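Local coordinates for vaginolysin (Gardnerella vaginalis, PDB 5IMY), which probably binds cholesterol in host membranes and lyses cells by forming pores, as do other cholesterol-dependent cytolysins, at residues 137-140 against 141-145. Numbering follows the deposited sequence.
Sequences PTKS and SVTSA
Thr143 grips the carbonyl oxygen of Lys139 twice. Its backbone N lies 2.9 Å from Lys139 O and donates the ordinary helical bond, while its hydroxyl OG1, 2.7 Å from the same Lys139 O, donates a second from the opposite face of the carbonyl plane. With OG1 beside its own backbone N (chi1 -64°), the hydroxyl is turned back toward the preceding turn, and it is this short hydroxyl arm that suits threonine to the place. The Lys139 chain crosses this hydroxyl at a slant, CE coming within 3.5 Å of Thr143 OG1; lysine fits here because its long chain carries the ammonium NZ on to a salt bridge with Asp86 and a hydrogen bond to Val89 O. This is the first turn of helix 139-158, with Thr138 at the N-cap position. Thr138 does not cap through its side chain, but its carbonyl O accepts from Val142 N at 2.8 Å, and Ser140 O accepts from Ser144 N at 3.0 Å. On the buried flank, Val142 CG2 meets Pro137 CB at 3.6 Å, two compact apolar groups that also touch Leu118 and Ile116, respectively, of strand 116-120.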
loop_
_atom_site.group_PDB
_atom_site.type_symbol
_atom_site.label_atom_id
_atom_site.label_comp_id
_atom_site.label_asym_id
_atom_site.label_seq_id
_atom_site.Cartn_x
_atom_site.Cartn_y
_atom_site.Cartn_z
ATOM N N PRO A 137 10.277 58.939 3.889
ATOM C CA PRO A 137 11.012 57.681 3.705
ATOM C C PRO A 137 11.121 57.301 2.236
ATOM O O PRO A 137 10.133 57.314 1.497
ATOM C CB PRO A 137 10.171 56.664 4.483
ATOM C CG PRO A 137 8.791 57.216 4.425
ATOM C CD PRO A 137 8.943 58.712 4.470
ATOM N N THR A 138 12.339 56.961 1.819
ATOM C CA THR A 138 12.611 56.388 0.509
ATOM C C THR A 138 13.620 55.263 0.705
ATOM O O THR A 138 14.093 55.017 1.819
ATOM C CB THR A 138 13.116 57.453 -0.479
ATOM O OG1 THR A 138 13.697 56.813 -1.622
ATOM C CG2 THR A 138 14.150 58.364 0.171
ATOM N N LYS A 139 13.948 54.556 -0.379
ATOM C CA LYS A 139 14.871 53.432 -0.261
ATOM C C LYS A 139 16.196 53.874 0.348
ATOM O O LYS A 139 16.690 53.263 1.302
ATOM C CB LYS A 139 15.096 52.781 -1.628
ATOM C CG LYS A 139 16.131 51.654 -1.621
ATOM C CD LYS A 139 15.797 50.574 -0.597
ATOM C CE LYS A 139 16.829 49.456 -0.610
ATOM N NZ LYS A 139 16.346 48.235 0.097
ATOM N N SER A 140 16.788 54.943 -0.192
ATOM C CA SER A 140 18.088 55.394 0.291
ATOM C C SER A 140 17.983 56.077 1.647
ATOM O O SER A 140 18.907 55.981 2.463
ATOM C CB SER A 140 18.721 56.342 -0.727
ATOM O OG SER A 140 17.974 57.541 -0.838
ATOM N N SER A 141 16.873 56.771 1.908
ATOM C CA SER A 141 16.711 57.461 3.182
ATOM C C SER A 141 16.470 56.471 4.314
ATOM O O SER A 141 16.928 56.682 5.441
ATOM C CB SER A 141 15.561 58.463 3.097
ATOM O OG SER A 141 15.350 59.103 4.343
ATOM N N VAL A 142 15.744 55.390 4.033
ATOM C CA VAL A 142 15.507 54.371 5.048
ATOM C C VAL A 142 16.742 53.497 5.231
ATOM O O VAL A 142 17.098 53.140 6.359
ATOM C CB VAL A 142 14.263 53.543 4.678
ATOM C CG1 VAL A 142 14.138 52.316 5.573
ATOM C CG2 VAL A 142 13.010 54.407 4.787
ATOM N N THR A 143 17.415 53.141 4.135
ATOM C CA THR A 143 18.627 52.336 4.245
ATOM C C THR A 143 19.688 53.068 5.054
ATOM O O THR A 143 20.292 52.499 5.971
ATOM C CB THR A 143 19.160 51.985 2.853
ATOM O OG1 THR A 143 18.208 51.164 2.165
ATOM C CG2 THR A 143 20.493 51.235 2.949
ATOM N N SER A 144 19.932 54.338 4.725
ATOM C CA SER A 144 20.895 55.126 5.487
ATOM C C SER A 144 20.487 55.222 6.952
ATOM O O SER A 144 21.336 55.136 7.847
ATOM C CB SER A 144 21.036 56.518 4.870
ATOM O OG SER A 144 21.304 57.495 5.861
ATOM N N ALA A 145 19.190 55.393 7.218
ATOM C CA ALA A 145 18.720 55.431 8.599
ATOM C C ALA A 145 19.010 54.116 9.314
ATOM O O ALA A 145 19.463 54.114 10.463
ATOM C CB ALA A 145 17.225 55.747 8.636
#